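Local structure of putative aminotransferase (4ZWV) at residues R97-D102 / E116-P121. The protein probably acts as a pyridoxal phosphate-dependent sugar aminotransferase in the biosynthesis of the aminopentose of the indolocarbazole AT2433. Numbering follows the deposited sequence. Where two conformers were deposited one is given.
Sequences RITWVD and ERKISP
Lys118, in the last turn of helix 112-118, reaches the end of strand 97-100 and donates a hydrogen bond from its ammonium nitrogen to the backbone carbonyl of Trp100, with NZ 2.9 Å from O. The bond is bent at the acceptor, the C=O...N angle being 146°, and NZ lies 21° from the carbonyl plane. CG of Lys118 stands beside the backbone N, anti to the carbonyl carbon (chi1 -75°), and the extended chain beyond CG carries NZ from the helix to the strand. CD and CE of Lys118 pass alongside the same oxygen, each 3.5 Å from O of Trp100. CD of Lys118 also lies loosely near the methyl of Thr99, 4.5 Å from CG2, while NZ stops 4.1 Å from CA of Val101. Asp114, one turn back, forms salt bridges with Arg117 and the Lys118 ammonium and accepts a hydrogen bond from the amide of Asp102, tying down the chain where it leaves the strand. A methionine in place of Lys118 would probably leave the Trp100 carbonyl without this donor and the Asp114 carboxylate with Arg117 but without its lysine partner. At Ile119 the backbone abandons helical geometry, and its side chain packs on Ile144 and Ala148 of helix 138-152. The hydroxyl of Ser120 is hydrogen-bonded to Glu76, whose carboxylate also holds the Thr99 hydroxyl and so links the two segments indirectly. Away from the annotated cofactor sites, the contact packs the edge of the mixed seven-stranded sheet central to the large domain, as in fold type I pyridoxal phosphate enzymes: strand 97-100 is outermost within this chain, helix 112-118 lies on the face where Lys118 and Ile119 touch Leu78 of strand 76-79, and Ile98 and Trp100 pack against helix 85-93.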
loop_
_atom_site.group_PDB
_atom_site.type_symbol
_atom_site.label_atom_id
_atom_site.label_comp_id
_atom_site.label_asym_id
_atom_site.label_seq_id
_atom_site.Cartn_x
_atom_site.Cartn_y
_atom_site.Cartn_z
ATOM N N ARG A 97 -8.862 -18.997 1.277
ATOM C CA ARG A 97 -8.052 -20.180 1.061
ATOM C C ARG A 97 -7.729 -20.356 -0.426
ATOM O O ARG A 97 -8.623 -20.281 -1.267
ATOM C CB ARG A 97 -8.809 -21.390 1.610
ATOM C CG ARG A 97 -8.358 -22.735 1.135
ATOM C CD ARG A 97 -9.113 -23.821 1.899
ATOM N NE ARG A 97 -10.555 -23.800 1.660
ATOM C CZ ARG A 97 -11.164 -24.555 0.750
ATOM N NH1 ARG A 97 -10.451 -25.376 -0.007
ATOM N NH2 ARG A 97 -12.482 -24.495 0.594
ATOM N N ILE A 98 -6.453 -20.571 -0.753
ATOM C CA ILE A 98 -6.052 -20.783 -2.141
ATOM C C ILE A 98 -6.265 -22.247 -2.520
ATOM O O ILE A 98 -5.843 -23.146 -1.789
ATOM C CB ILE A 98 -4.577 -20.425 -2.379
ATOM C CG1 ILE A 98 -4.295 -18.963 -2.023
ATOM C CG2 ILE A 98 -4.190 -20.680 -3.828
ATOM C CD1 ILE A 98 -2.808 -18.639 -1.944
ATOM N N THR A 99 -6.923 -22.488 -3.652
ATOM C CA THR A 99 -6.943 -23.817 -4.243
ATOM C C THR A 99 -6.150 -23.723 -5.536
ATOM O O THR A 99 -6.531 -22.994 -6.461
ATOM C CB THR A 99 -8.361 -24.317 -4.513
ATOM O OG1 THR A 99 -9.044 -24.504 -3.267
ATOM C CG2 THR A 99 -8.322 -25.639 -5.268
ATOM N N TRP A 100 -5.024 -24.433 -5.583
ATOM C CA TRP A 100 -4.135 -24.326 -6.732
ATOM C C TRP A 100 -4.722 -24.969 -7.976
ATOM O O TRP A 100 -5.279 -26.063 -7.915
ATOM C CB TRP A 100 -2.775 -24.978 -6.457
ATOM C CG TRP A 100 -1.983 -24.378 -5.346
ATOM C CD1 TRP A 100 -1.521 -25.025 -4.236
ATOM C CD2 TRP A 100 -1.520 -23.020 -5.243
ATOM N NE1 TRP A 100 -0.823 -24.154 -3.436
ATOM C CE2 TRP A 100 -0.794 -22.921 -4.034
ATOM C CE3 TRP A 100 -1.652 -21.881 -6.050
ATOM C CZ2 TRP A 100 -0.201 -21.725 -3.612
ATOM C CZ3 TRP A 100 -1.062 -20.693 -5.630
ATOM C CH2 TRP A 100 -0.350 -20.627 -4.426
ATOM N N VAL A 101 -4.563 -24.274 -9.095
ATOM C CA VAL A 101 -4.915 -24.790 -10.411
ATOM C C VAL A 101 -3.626 -25.029 -11.190
ATOM O O VAL A 101 -2.669 -24.245 -11.094
ATOM C CB VAL A 101 -5.831 -23.810 -11.174
ATOM C CG1 VAL A 101 -6.290 -24.402 -12.518
ATOM C CG2 VAL A 101 -7.045 -23.462 -10.315
ATOM N N ASP A 102 -3.611 -26.118 -11.948
ATOM C CA ASP A 102 -2.436 -26.518 -12.703
ATOM C C ASP A 102 -2.176 -25.561 -13.854
ATOM O O ASP A 102 -2.986 -24.678 -14.162
ATOM C CB ASP A 102 -2.620 -27.942 -13.227
ATOM C CG ASP A 102 -1.310 -28.704 -13.386
ATOM O OD1 ASP A 102 -0.223 -28.085 -13.350
ATOM O OD2 ASP A 102 -1.395 -29.940 -13.533
ATOM N N GLU A 116 -11.907 -25.983 -14.496
ATOM C CA GLU A 116 -13.306 -26.385 -14.495
ATOM C C GLU A 116 -13.551 -27.543 -13.518
ATOM O O GLU A 116 -14.577 -27.570 -12.825
ATOM C CB GLU A 116 -13.777 -26.756 -15.900
ATOM C CG GLU A 116 -15.263 -27.114 -15.898
ATOM C CD GLU A 116 -15.941 -26.961 -17.244
ATOM O OE1 GLU A 116 -15.245 -26.928 -18.281
ATOM O OE2 GLU A 116 -17.192 -26.890 -17.253
ATOM N N ARG A 117 -12.596 -28.465 -13.419
ATOM C CA ARG A 117 -12.728 -29.579 -12.481
ATOM C C ARG A 117 -12.702 -29.126 -11.019
ATOM O O ARG A 117 -13.229 -29.818 -10.141
ATOM C CB ARG A 117 -11.618 -30.607 -12.704
ATOM C CG ARG A 117 -11.745 -31.393 -13.999
ATOM C CD ARG A 117 -10.758 -32.554 -14.029
ATOM N NE ARG A 117 -9.376 -32.118 -13.880
ATOM C CZ ARG A 117 -8.524 -31.958 -14.890
ATOM N NH1 ARG A 117 -8.902 -32.205 -16.143
ATOM N NH2 ARG A 117 -7.286 -31.564 -14.641
ATOM N N LYS A 118 -12.094 -27.973 -10.749
ATOM C CA LYS A 118 -11.882 -27.568 -9.360
ATOM C C LYS A 118 -12.873 -26.529 -8.840
ATOM O O LYS A 118 -12.884 -26.221 -7.652
ATOM C CB LYS A 118 -10.449 -27.071 -9.191
ATOM C CG LYS A 118 -9.462 -28.233 -9.176
ATOM C CD LYS A 118 -8.024 -27.765 -9.203
ATOM C CE LYS A 118 -7.092 -28.936 -8.924
ATOM N NZ LYS A 118 -5.668 -28.588 -9.193
ATOM N N ILE A 119 -13.704 -25.984 -9.719
ATOM C CA ILE A 119 -14.781 -25.113 -9.250
ATOM C C ILE A 119 -15.721 -25.949 -8.380
ATOM O O ILE A 119 -16.086 -27.075 -8.735
ATOM C CB ILE A 119 -15.534 -24.474 -10.422
ATOM C CG1 ILE A 119 -14.620 -23.493 -11.140
ATOM C CG2 ILE A 119 -16.809 -23.776 -9.943
ATOM C CD1 ILE A 119 -15.202 -22.951 -12.431
ATOM N N SER A 120 -16.071 -25.416 -7.216
ATOM C CA SER A 120 -16.818 -26.175 -6.222
ATOM C C SER A 120 -17.827 -25.260 -5.535
ATOM O O SER A 120 -17.809 -24.045 -5.766
ATOM C CB SER A 120 -15.862 -26.790 -5.189
ATOM O OG SER A 120 -15.422 -25.816 -4.269
ATOM N N PRO A 121 -18.701 -25.831 -4.682
ATOM C CA PRO A 121 -19.603 -24.964 -3.918
ATOM C C PRO A 121 -18.876 -23.946 -3.040
ATOM O O PRO A 121 -19.498 -22.970 -2.635
ATOM C CB PRO A 121 -20.393 -25.961 -3.064
ATOM C CG PRO A 121 -20.413 -27.209 -3.882
ATOM C CD PRO A 121 -19.067 -27.254 -4.544
#